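Local atomic coordinates of hydrogenase expression protein (Thiobacillus denitrificans, PDB entry 3SB1), a protein that is of unknown function but probably takes part in the expression or maturation of hydrogenase. Residues Val95-His98 with Ala102-Leu105; Ile116-Arg119 with Val125-Gln128. All coordinates share one frame; numbering follows the deposited sequence.

Contact 1 (Val95-His98 with Ala102-Leu105)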
loop_
_atom_site.group_PDB
_atom_site.type_symbol
_atom_site.label_atom_id
_atom_site.label_comp_id
_atom_site.label_asym_id
_atom_site.label_seq_id
_atom_site.Cartn_x
_atom_site.Cartn_y
_atom_site.Cartn_z
ATOM N N VAL A 95 -1.151 -2.203 5.040
ATOM C CA VAL A 95 0.191 -2.324 4.582
ATOM C C VAL A 95 1.179 -2.603 5.715
ATOM O O VAL A 95 1.002 -2.070 6.809
ATOM C CB VAL A 95 0.678 -1.027 3.886
ATOM C CG1 VAL A 95 2.118 -1.227 3.279
ATOM C CG2 VAL A 95 -0.318 -0.540 2.836
ATOM N N THR A 96 2.176 -3.461 5.470
ATOM C CA THR A 96 3.266 -3.698 6.426
ATOM C C THR A 96 4.606 -3.464 5.728
ATOM O O THR A 96 4.918 -4.081 4.680
ATOM C CB THR A 96 3.295 -5.092 7.026
ATOM O OG1 THR A 96 2.024 -5.418 7.593
ATOM C CG2 THR A 96 4.415 -5.196 8.077
ATOM N N LEU A 97 5.422 -2.632 6.358
ATOM C CA LEU A 97 6.706 -2.241 5.834
ATOM C C LEU A 97 7.772 -2.722 6.792
ATOM O O LEU A 97 7.718 -2.423 7.991
ATOM C CB LEU A 97 6.720 -0.741 5.694
ATOM C CG LEU A 97 8.003 -0.025 5.408
ATOM C CD1 LEU A 97 8.575 -0.517 4.090
ATOM C CD2 LEU A 97 7.600 1.440 5.358
ATOM N N HIS A 98 8.749 -3.469 6.296
ATOM C CA HIS A 98 9.783 -4.051 7.198
ATOM C C HIS A 98 11.116 -3.586 6.735
ATOM O O HIS A 98 11.581 -4.130 5.730
ATOM C CB HIS A 98 9.774 -5.599 7.232
ATOM C CG HIS A 98 8.657 -6.215 8.020
ATOM N ND1 HIS A 98 7.473 -6.625 7.450
ATOM C CD2 HIS A 98 8.563 -6.522 9.338
ATOM C CE1 HIS A 98 6.687 -7.133 8.382
ATOM N NE2 HIS A 98 7.320 -7.070 9.539
ATOM N N ALA A 102 9.495 -2.103 12.013
ATOM C CA ALA A 102 8.361 -2.414 11.164
ATOM C C ALA A 102 7.269 -1.369 11.318
ATOM O O ALA A 102 6.977 -0.895 12.425
ATOM C CB ALA A 102 7.792 -3.782 11.559
ATOM N N SER A 103 6.612 -1.081 10.228
ATOM C CA SER A 103 5.473 -0.170 10.276
ATOM C C SER A 103 4.193 -0.834 9.750
ATOM O O SER A 103 4.247 -1.763 8.957
ATOM C CB SER A 103 5.734 1.039 9.417
ATOM O OG SER A 103 6.919 1.695 9.779
ATOM N N THR A 104 3.072 -0.389 10.280
ATOM C CA THR A 104 1.765 -0.786 9.769
ATOM C C THR A 104 1.119 0.511 9.299
ATOM O O THR A 104 1.141 1.497 9.997
ATOM C CB THR A 104 0.897 -1.440 10.792
ATOM O OG1 THR A 104 0.880 -0.640 11.987
ATOM C CG2 THR A 104 1.476 -2.829 11.135
ATOM N N LEU A 105 0.568 0.495 8.088
ATOM C CA LEU A 105 -0.108 1.639 7.466
ATOM C C LEU A 105 -1.446 1.081 7.091
ATOM O O LEU A 105 -1.587 0.398 6.068
ATOM C CB LEU A 105 0.659 2.225 6.277
ATOM C CG LEU A 105 2.144 2.457 6.629
ATOM C CD1 LEU A 105 2.971 1.213 6.317
ATOM C CD2 LEU A 105 2.781 3.709 5.932
#
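Val95 and Leu105 pair across two antiparallel strands whose short axes, 4.7 Å apart at their closest, run at 162° to each other. Both of their backbone bonds form: Val95 N donates a bent hydrogen bond to Leu105 O at 2.8 Å, and Leu105 N returns a much straighter one to Val95 O at 2.9 Å. Leu97 and Ser103 make the second hydrogen-bonded pair, and there Ser103 N lies 2.8 Å from Leu97 O. Thr96 and Thr104 form the non-hydrogen-bonded pair between them; Thr96 CA leans on Ser103 O and Thr104 CA on Val95 O.

Val95, Leu97, Ser103 and Leu105 share one face, and its apolar contacts are made by Val95, Leu97 and Leu105. With CG1 of Val95 anti to its own backbone N (chi1 -175°), this methyl meets Leu105 CD1 at 4.0 Å, the two side chains crossing at a slant, and the same CD1 reaches Leu97 CB at 4.3 Å. Val139 of a loop packs on Val95, while Pro136 and Leu138 cover Leu105. Near the turn, the end of the His98 ring comes obliquely near Ala102, CD2 standing 3.6 Å from Ala102 CB.

Val95, Thr96 and Leu97 also ladder antiparallel with a strand of the second subunit, whose Val93 packs on Val95 and Leu97. This is a beta hairpin whose first strand, outermost within its own chain, serves as the seam of a sheet continuing through the dimer.

Contact 2 (Ile116-Arg119 with Val125-Gln128)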
loop_
_atom_site.group_PDB
_atom_site.type_symbol
_atom_site.label_atom_id
_atom_site.label_comp_id
_atom_site.label_asym_id
_atom_site.label_seq_id
_atom_site.Cartn_x
_atom_site.Cartn_y
_atom_site.Cartn_z
ATOM N N ILE A 116 -1.088 5.083 11.009
ATOM C CA ILE A 116 0.284 4.665 10.859
ATOM C C ILE A 116 0.939 4.417 12.221
ATOM O O ILE A 116 0.763 5.207 13.166
ATOM C CB ILE A 116 1.064 5.793 10.146
ATOM C CG1 ILE A 116 0.257 6.313 8.927
ATOM C CG2 ILE A 116 2.478 5.340 9.796
ATOM C CD1 ILE A 116 -0.014 5.294 7.866
ATOM N N ILE A 117 1.634 3.288 12.337
ATOM C CA ILE A 117 2.392 2.998 13.544
ATOM C C ILE A 117 3.760 2.470 13.126
ATOM O O ILE A 117 3.841 1.545 12.284
ATOM C CB ILE A 117 1.740 1.915 14.460
ATOM C CG1 ILE A 117 0.343 2.295 14.911
ATOM C CG2 ILE A 117 2.716 1.575 15.633
ATOM C CD1 ILE A 117 -0.432 1.124 15.487
ATOM N N HIS A 118 4.830 3.067 13.653
ATOM C CA HIS A 118 6.167 2.480 13.455
ATOM C C HIS A 118 6.685 1.958 14.790
ATOM O O HIS A 118 6.614 2.631 15.778
ATOM C CB HIS A 118 7.235 3.458 12.981
ATOM C CG HIS A 118 8.531 2.784 12.720
ATOM N ND1 HIS A 118 9.631 2.863 13.558
ATOM C CD2 HIS A 118 8.881 1.930 11.719
ATOM C CE1 HIS A 118 10.601 2.105 13.051
ATOM N NE2 HIS A 118 10.169 1.539 11.954
ATOM N N ARG A 119 7.186 0.721 14.776
ATOM C CA ARG A 119 7.840 0.136 15.926
ATOM C C ARG A 119 9.320 -0.136 15.577
ATOM O O ARG A 119 9.655 -0.564 14.441
ATOM C CB ARG A 119 7.191 -1.193 16.309
ATOM C CG ARG A 119 5.782 -1.055 16.797
ATOM C CD ARG A 119 5.139 -2.453 17.044
ATOM N NE ARG A 119 3.732 -2.289 17.401
ATOM C CZ ARG A 119 3.275 -1.982 18.606
ATOM N NH1 ARG A 119 4.080 -1.887 19.672
ATOM N NH2 ARG A 119 1.964 -1.869 18.798
ATOM N N VAL A 125 6.898 1.616 20.117
ATOM C CA VAL A 125 6.323 2.563 19.131
ATOM C C VAL A 125 7.149 3.828 19.140
ATOM O O VAL A 125 7.371 4.433 20.242
ATOM C CB VAL A 125 4.868 2.916 19.482
ATOM C CG1 VAL A 125 4.314 4.022 18.623
ATOM C CG2 VAL A 125 3.965 1.655 19.386
ATOM N N THR A 126 7.713 4.175 17.988
ATOM C CA THR A 126 8.505 5.424 17.818
ATOM C C THR A 126 7.653 6.574 17.326
ATOM O O THR A 126 7.994 7.761 17.567
ATOM C CB THR A 126 9.699 5.275 16.867
ATOM O OG1 THR A 126 9.267 5.003 15.541
ATOM C CG2 THR A 126 10.666 4.151 17.371
ATOM N N THR A 127 6.592 6.254 16.616
ATOM C CA THR A 127 5.614 7.257 16.126
ATOM C C THR A 127 4.302 6.574 15.811
ATOM O O THR A 127 4.274 5.418 15.346
ATOM C CB THR A 127 6.106 8.019 14.858
ATOM O OG1 THR A 127 5.250 9.129 14.576
ATOM C CG2 THR A 127 6.175 7.151 13.576
ATOM N N GLN A 128 3.218 7.281 16.061
ATOM C CA GLN A 128 1.858 6.828 15.721
ATOM C C GLN A 128 1.181 8.098 15.235
ATOM O O GLN A 128 1.208 9.113 15.919
ATOM C CB GLN A 128 1.145 6.244 16.957
ATOM C CG GLN A 128 -0.161 5.789 16.682
ATOM C CD GLN A 128 -0.729 4.870 17.767
ATOM O OE1 GLN A 128 -1.529 3.999 17.445
ATOM N NE2 GLN A 128 -0.274 5.018 19.040
#
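His118 holds CG anti to its backbone N (chi1 -176°), and Thr126 sets OG1 between its N and carbonyl carbon (chi1 65°), which brings ND1 of the ring to 2.9 Å from Thr126 OG1. The hydroxyl sits at the ring edge, in its plane; either partner could be the donor. NE2 is bound by the backbone O of Asp100, so both ring nitrogens are engaged. In the backbone, Thr126 N donates to His118 O at 2.9 Å, and His118 N reaches Thr127 O almost straight (171°). Between His118 and Arg119 the register slips by one residue, a beta bulge.

Beyond it, Val125 CG2 lies over one face of the Arg119 guanidinium, 3.6 Å from NH1; NH1 itself bonds to Gly123 O. Val125 CG2 also meets Ile117 CG2 at 4.0 Å. Gln128 runs alongside Ile117, its OE1 3.6 Å from Ile117 CD1 and held by Trp115 NE1. An alanine in place of Ile117 is likely to leave Val125 and the stem of Gln128 without their apolar neighbour. The pairing of His118 with Thr126 and Asp100 implies a ring whose rotation is fixed from two directions.

From the N terminus the chain passes through helix 48-63, strand 67-69 and helix 78-88 before strand 93-97, where contact 1 closes a short loop by returning through strand 102-107. The chain then turns back into strand 113-119, and contact 2 closes a second loop against strand 125-132. The two loops follow in series, neither enclosing nor crossing the other. Between them, strands 102-107 and 113-119 lie side by side: Ala102 O and Arg119 N, and Thr104 N and Ile117 O, each 2.9 Å apart, probably hydrogen bond. The two hairpins thus form four consecutive strands of one antiparallel sheet, from the subunit interface at strand 93-97 to strand 125-132, with strand 67-69 outermost on that side within the chain.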